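Local coordinates for regulatory protein E2 (Bovine papillomavirus type 1, PDB 2JEX) that probably regulates viral transcription and, with the E1 protein, takes part in initiating viral DNA replication, here represented by its N-terminal transactivation domain, at residues 51-55 with 56-60; 80-84 with 85-89; 150-154 with 155-159. The protein carries 1 engineered substitution. All coordinates share one frame; numbering follows the deposited sequence.

Contact 1 (51-55 with 56-60)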
# COMPACT_ATOMS: atom_id res chain seq x y z
N VAL A 51 -30.40 -3.99 9.71
CA VAL A 51 -29.75 -4.18 11.02
C VAL A 51 -28.79 -3.01 11.33
O VAL A 51 -28.08 -2.54 10.45
CB VAL A 51 -29.00 -5.55 11.12
CG1 VAL A 51 -28.46 -5.78 12.53
CG2 VAL A 51 -29.91 -6.71 10.74
N THR A 52 -28.81 -2.55 12.58
CA THR A 52 -28.00 -1.42 13.05
C THR A 52 -27.08 -1.85 14.20
O THR A 52 -26.06 -1.21 14.46
CB THR A 52 -28.88 -0.24 13.57
OG1 THR A 52 -29.89 -0.73 14.47
CG2 THR A 52 -29.56 0.49 12.42
N VAL A 53 -27.47 -2.90 14.90
CA VAL A 53 -26.65 -3.53 15.93
C VAL A 53 -26.79 -5.04 15.78
O VAL A 53 -27.90 -5.59 15.85
CB VAL A 53 -27.05 -3.14 17.38
CG1 VAL A 53 -26.06 -3.71 18.39
CG2 VAL A 53 -27.18 -1.62 17.56
N LEU A 54 -25.66 -5.69 15.56
CA LEU A 54 -25.58 -7.14 15.48
C LEU A 54 -24.84 -7.67 16.71
O LEU A 54 -23.62 -7.60 16.78
CB LEU A 54 -24.89 -7.56 14.18
CG LEU A 54 -24.95 -9.00 13.69
CD1 LEU A 54 -26.39 -9.58 13.67
CD2 LEU A 54 -24.33 -9.07 12.32
N GLY A 55 -25.60 -8.15 17.69
CA GLY A 55 -25.04 -8.68 18.93
C GLY A 55 -24.63 -7.59 19.90
O GLY A 55 -25.47 -7.03 20.61
N HIS A 56 -23.34 -7.29 19.93
CA HIS A 56 -22.80 -6.27 20.82
C HIS A 56 -21.86 -5.33 20.05
O HIS A 56 -20.92 -4.77 20.61
CB HIS A 56 -22.08 -6.92 22.00
CG HIS A 56 -21.88 -6.01 23.17
ND1 HIS A 56 -20.79 -5.18 23.30
CD2 HIS A 56 -22.64 -5.80 24.28
CE1 HIS A 56 -20.88 -4.50 24.42
NE2 HIS A 56 -21.99 -4.86 25.04
N CYS A 57 -22.13 -5.18 18.76
CA CYS A 57 -21.40 -4.21 17.95
C CYS A 57 -22.29 -3.56 16.90
O CYS A 57 -23.12 -4.23 16.28
CB CYS A 57 -20.15 -4.84 17.32
SG CYS A 57 -20.46 -6.19 16.18
N ARG A 58 -22.11 -2.25 16.73
CA ARG A 58 -22.88 -1.45 15.79
C ARG A 58 -22.45 -1.74 14.37
O ARG A 58 -21.27 -1.93 14.10
CB ARG A 58 -22.71 0.04 16.08
CG ARG A 58 -23.25 0.48 17.44
CD ARG A 58 -23.10 1.99 17.62
NE ARG A 58 -23.07 2.37 19.03
CZ ARG A 58 -21.96 2.49 19.76
NH1 ARG A 58 -20.77 2.25 19.21
NH2 ARG A 58 -22.04 2.84 21.04
N VAL A 59 -23.43 -1.77 13.47
CA VAL A 59 -23.16 -1.98 12.05
C VAL A 59 -22.85 -0.63 11.39
O VAL A 59 -23.68 0.28 11.44
CB VAL A 59 -24.36 -2.64 11.34
CG1 VAL A 59 -24.04 -2.91 9.89
CG2 VAL A 59 -24.78 -3.93 12.07
N PRO A 60 -21.65 -0.50 10.77
CA PRO A 60 -21.33 0.71 10.01
C PRO A 60 -22.30 0.96 8.85
O PRO A 60 -23.00 0.03 8.41
CB PRO A 60 -19.94 0.40 9.43
CG PRO A 60 -19.38 -0.69 10.27
CD PRO A 60 -20.55 -1.48 10.77
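V59 reaches across a tight turn to V51 and L54 and forms the apolar part of this small hairpin. The CG2 methyl of V59 does the touching. It lies 4.1 Å from CG1 of V51, and these two side chains cross at about a right angle. The same methyl of V59 is 4.2 Å from CB of L54, so one branch meets two residues of segment 51-55. The isopropyl group of V59 is turned with CG1 anti to the backbone N (chi1 -177°), which places CG2 beside that N and against the carbonyl group of T52.

The polar part is carried by the backbone. V59 N donates to T52 O at 2.9 Å in a nearly straight bond. The CA of R58 adds a C-H...O contact to the same oxygen. Further toward the turn, L54 N donates to C57 O at 3.0 Å. The return bond from C57 N to L54 O is weak at 3.5 Å. L54 to C57 make the tight turn of the hairpin, with G55 and H56 at its two central positions. G55 takes the first of these with a positive phi, 79°.

Strands 53-54 and 57-58 are short and weakly bonded. Their pairing rests on V53 and R58, an antiparallel non-hydrogen-bonded pair with side chains on the same face, and on the bond from V59 to T52. CG1 of V53 rests 3.7 Å from C57 O. L54 and C57 point to the other face.

The hairpin is a surface feature between helix 26-48 and helix 62-83 in the chain. L54 and C57 touch L8 of helix 4-21, and C57 also touches Q12. V51 packs on A46 and V59 on R47, both of helix 26-48. The V51 carbonyl oxygen is hydrogen-bonded by R47.

Contact 2 (80-84 with 85-89); sequences QELSK and TEFGD
T85 holds its OG1 between its own backbone N and carbonyl carbon (chi1 75°), and this turns the hydroxyl back onto L82 at the end of the helix. The same torsion places CG2 beside the T85 backbone N, 3.4 Å from E81 O. F87 has CG anti to its carbonyl carbon (chi1 -51°). Its ring leads away from the helix end, while its CB stays against L82.

The main polar group is the carbonyl oxygen of L82, which accepts two bonds from one residue. The hydroxyl of T85 donates to it, with OG1 2.6 Å from L82 O. This bond lies in the carbonyl plane, on a lone pair. The T85 backbone N donates to L82 O at 2.9 Å, from above the carbonyl plane.

T85 OG1 also accepts a bond from F87 N at 3.1 Å, which makes an ST turn. Further bonds brace the chain here. S83 OG donates to Q80 O at 2.7 Å, one turn back in the helix, and G88 N donates to T85 O.

The apolar contact is made by one methyl of L82. CD2 of L82 lies 3.6 Å from CB of F87, and the two side chains cross at about a right angle. The CG of E86 sits over the centre of one face of the F87 ring. Y138 meets that ring edge-to-face, and L26 of helix 26-48 touches L82. G88 passes close to the helix end, its CA 3.8 Å from that of S83.

The T85 hydroxyl thus donates to one backbone group and accepts from another. These two bonds with the main chain probably limit its rotation. They link the last turn of helix 62-83, through L82 O, to the loop that follows.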
# COMPACT_ATOMS: atom_id res chain seq x y z
N GLN A 80 -3.17 -14.04 -2.60
CA GLN A 80 -3.26 -15.45 -2.97
C GLN A 80 -2.50 -15.72 -4.26
O GLN A 80 -1.85 -16.77 -4.41
CB GLN A 80 -4.72 -15.90 -3.12
CG GLN A 80 -5.48 -16.10 -1.81
CD GLN A 80 -6.93 -16.53 -2.03
OE1 GLN A 80 -7.70 -16.69 -1.08
NE2 GLN A 80 -7.30 -16.71 -3.29
N GLU A 81 -2.58 -14.77 -5.20
CA GLU A 81 -1.80 -14.84 -6.43
C GLU A 81 -0.30 -14.77 -6.13
O GLU A 81 0.47 -15.58 -6.65
CB GLU A 81 -2.20 -13.74 -7.39
CG GLU A 81 -3.61 -13.88 -7.94
CD GLU A 81 -3.91 -12.89 -9.06
OE1 GLU A 81 -4.93 -13.06 -9.76
OE2 GLU A 81 -3.11 -11.95 -9.25
N LEU A 82 0.09 -13.82 -5.28
CA LEU A 82 1.49 -13.65 -4.86
C LEU A 82 2.16 -14.92 -4.32
O LEU A 82 3.28 -15.22 -4.70
CB LEU A 82 1.60 -12.57 -3.79
CG LEU A 82 2.33 -11.28 -4.14
CD1 LEU A 82 2.13 -10.27 -3.02
CD2 LEU A 82 3.82 -11.52 -4.40
N SER A 83 1.46 -15.62 -3.44
CA SER A 83 1.96 -16.84 -2.80
C SER A 83 2.27 -17.94 -3.80
O SER A 83 3.10 -18.81 -3.54
CB SER A 83 0.97 -17.34 -1.76
OG SER A 83 -0.27 -17.62 -2.38
N LYS A 84 1.59 -17.89 -4.94
CA LYS A 84 1.81 -18.85 -6.03
C LYS A 84 2.99 -18.45 -6.93
O LYS A 84 3.23 -19.08 -7.95
CB LYS A 84 0.53 -19.03 -6.86
CG LYS A 84 -0.72 -19.45 -6.07
CD LYS A 84 -0.48 -20.69 -5.20
CE LYS A 84 -1.77 -21.45 -4.90
NZ LYS A 84 -1.86 -22.71 -5.72
N THR A 85 3.71 -17.39 -6.55
CA THR A 85 4.89 -16.94 -7.31
C THR A 85 6.18 -17.16 -6.52
O THR A 85 6.16 -17.62 -5.37
CB THR A 85 4.80 -15.43 -7.69
OG1 THR A 85 5.07 -14.62 -6.53
CG2 THR A 85 3.44 -15.06 -8.26
N GLU A 86 7.30 -16.83 -7.15
CA GLU A 86 8.62 -16.89 -6.50
C GLU A 86 8.70 -15.99 -5.27
O GLU A 86 9.54 -16.20 -4.39
CB GLU A 86 9.70 -16.51 -7.51
CG GLU A 86 9.46 -15.17 -8.21
CD GLU A 86 10.53 -14.84 -9.24
OE1 GLU A 86 11.72 -15.12 -9.01
OE2 GLU A 86 10.15 -14.26 -10.29
N PHE A 87 7.80 -15.01 -5.20
CA PHE A 87 7.84 -14.00 -4.14
C PHE A 87 7.14 -14.44 -2.87
O PHE A 87 7.35 -13.84 -1.80
CB PHE A 87 7.26 -12.67 -4.64
CG PHE A 87 7.87 -12.21 -5.94
CD1 PHE A 87 7.08 -12.08 -7.08
CD2 PHE A 87 9.22 -11.90 -6.03
CE1 PHE A 87 7.63 -11.65 -8.28
CE2 PHE A 87 9.77 -11.48 -7.21
CZ PHE A 87 8.98 -11.35 -8.34
N GLY A 88 6.32 -15.48 -2.97
CA GLY A 88 5.53 -15.99 -1.84
C GLY A 88 6.36 -16.48 -0.67
O GLY A 88 5.91 -16.41 0.48
N ASP A 89 7.57 -16.98 -0.98
CA ASP A 89 8.52 -17.52 0.00
C ASP A 89 9.08 -16.46 0.96
O ASP A 89 9.40 -16.77 2.12
CB ASP A 89 9.70 -18.18 -0.72
CG ASP A 89 9.43 -19.63 -1.12
OD1 ASP A 89 8.25 -20.04 -1.20
OD2 ASP A 89 10.42 -20.36 -1.37

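Contact 3 (150-154 with 155-159)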
# COMPACT_ATOMS: atom_id res chain seq x y z
N ALA A 150 12.35 0.89 -6.94
CA ALA A 150 12.03 2.31 -7.00
C ALA A 150 13.18 3.16 -6.50
O ALA A 150 13.94 2.74 -5.62
CB ALA A 150 10.75 2.61 -6.22
N GLY A 151 13.29 4.35 -7.06
CA GLY A 151 14.29 5.31 -6.64
C GLY A 151 13.87 6.71 -7.02
O GLY A 151 12.78 6.89 -7.57
N ALA A 152 14.73 7.68 -6.71
CA ALA A 152 14.54 9.07 -7.07
C ALA A 152 15.77 9.63 -7.79
O ALA A 152 16.91 9.24 -7.51
CB ALA A 152 14.25 9.89 -5.84
N ASP A 153 15.53 10.54 -8.73
CA ASP A 153 16.59 11.31 -9.36
C ASP A 153 16.16 12.77 -9.46
O ASP A 153 15.29 13.20 -8.70
CB ASP A 153 16.96 10.71 -10.72
CG ASP A 153 15.77 10.64 -11.67
OD1 ASP A 153 15.86 9.87 -12.65
OD2 ASP A 153 14.76 11.35 -11.46
N GLY A 154 16.75 13.52 -10.38
CA GLY A 154 16.42 14.94 -10.57
C GLY A 154 15.03 15.20 -11.13
O GLY A 154 14.50 16.29 -11.00
N THR A 155 14.44 14.19 -11.76
CA THR A 155 13.15 14.33 -12.41
C THR A 155 12.00 14.00 -11.44
O THR A 155 11.01 14.73 -11.36
CB THR A 155 13.10 13.47 -13.70
OG1 THR A 155 14.14 13.89 -14.59
CG2 THR A 155 11.77 13.62 -14.42
N GLY A 156 12.14 12.90 -10.70
CA GLY A 156 11.09 12.46 -9.81
C GLY A 156 11.34 11.09 -9.22
O GLY A 156 12.46 10.58 -9.21
N LEU A 157 10.26 10.51 -8.72
CA LEU A 157 10.28 9.15 -8.21
C LEU A 157 9.81 8.25 -9.35
O LEU A 157 8.92 8.61 -10.11
CB LEU A 157 9.36 9.04 -7.00
CG LEU A 157 9.48 10.12 -5.93
CD1 LEU A 157 8.27 10.06 -4.98
CD2 LEU A 157 10.74 9.96 -5.15
N TYR A 158 10.45 7.09 -9.46
CA TYR A 158 10.32 6.24 -10.64
C TYR A 158 10.54 4.79 -10.24
O TYR A 158 11.14 4.50 -9.20
CB TYR A 158 11.39 6.62 -11.68
CG TYR A 158 12.80 6.29 -11.24
CD1 TYR A 158 13.31 4.99 -11.38
CD2 TYR A 158 13.62 7.25 -10.65
CE1 TYR A 158 14.59 4.67 -10.96
CE2 TYR A 158 14.92 6.94 -10.23
CZ TYR A 158 15.39 5.65 -10.39
OH TYR A 158 16.66 5.31 -9.99
N TYR A 159 10.06 3.88 -11.09
CA TYR A 159 10.39 2.47 -10.98
C TYR A 159 10.87 1.98 -12.33
O TYR A 159 10.49 2.55 -13.36
CB TYR A 159 9.19 1.65 -10.48
CG TYR A 159 7.99 1.64 -11.42
CD1 TYR A 159 6.96 2.58 -11.27
CD2 TYR A 159 7.88 0.70 -12.45
CE1 TYR A 159 5.86 2.59 -12.12
CE2 TYR A 159 6.79 0.71 -13.31
CZ TYR A 159 5.78 1.65 -13.13
OH TYR A 159 4.69 1.66 -13.97
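The ring of Y158 lies over G151, and one face takes the G151 carbonyl oxygen 3.2 Å above its plane, offset toward the rim. The CA of G151 makes a CH-pi contact over the ring, 4.2 Å from the Y158 ring centroid. D153 N lies at the ring edge, in plane. The ring reaches across to the partner strand because chi1 is 68°, with CG between the backbone N and the carbonyl carbon.

The D153 side chain passes this ring obliquely near CE2, carboxylate and ring planes 36° apart. Its OD2 receives two backbone bonds. T155 N is 2.9 Å from D153 OD2, above the carboxylate plane, and closes an Asx turn. G156 N, 3.1 Å from D153 OD2, comes nearly along the C-O axis and ties the aspartate further into the hairpin turn. OD1 makes a salt bridge with R167 and a hydrogen bond with the Y169 hydroxyl.

G151 and Y158 exchange a pair of backbone hydrogen bonds, each 3.0 Å between N and O. D153 N bonds to G156 O nearer the turn. On the sheet face carrying A150, A152, L157 and Y159, CB of A152 meets CD2 of L157 at 3.6 Å.

This antiparallel hairpin joins strands 145-152 and 157-161. Strand 128-140 lies beside the first and strand 166-169 beside the second. A152 and L157 both touch F173 of helix 173-180.

In the fold
The three contacts follow one another in series along the chain, and none nests within or crosses another. After helices 4-21 and 26-48, contact 1 closes the hairpin that leads into helix 62-83. Contact 2 comes at the far end of that helix, where the chain turns into the loop before helix 99-103. Its centre is about 36 Å from that of contact 1. Contact 3 closes a hairpin in the seven-stranded antiparallel sheet, about 27 Å from contact 2 between centres. Contacts 1 and 2 belong to the helical part of the transactivation domain and contact 3 to the sheet. Contacts 1 and 3 lie on opposite sides of the chain's centre.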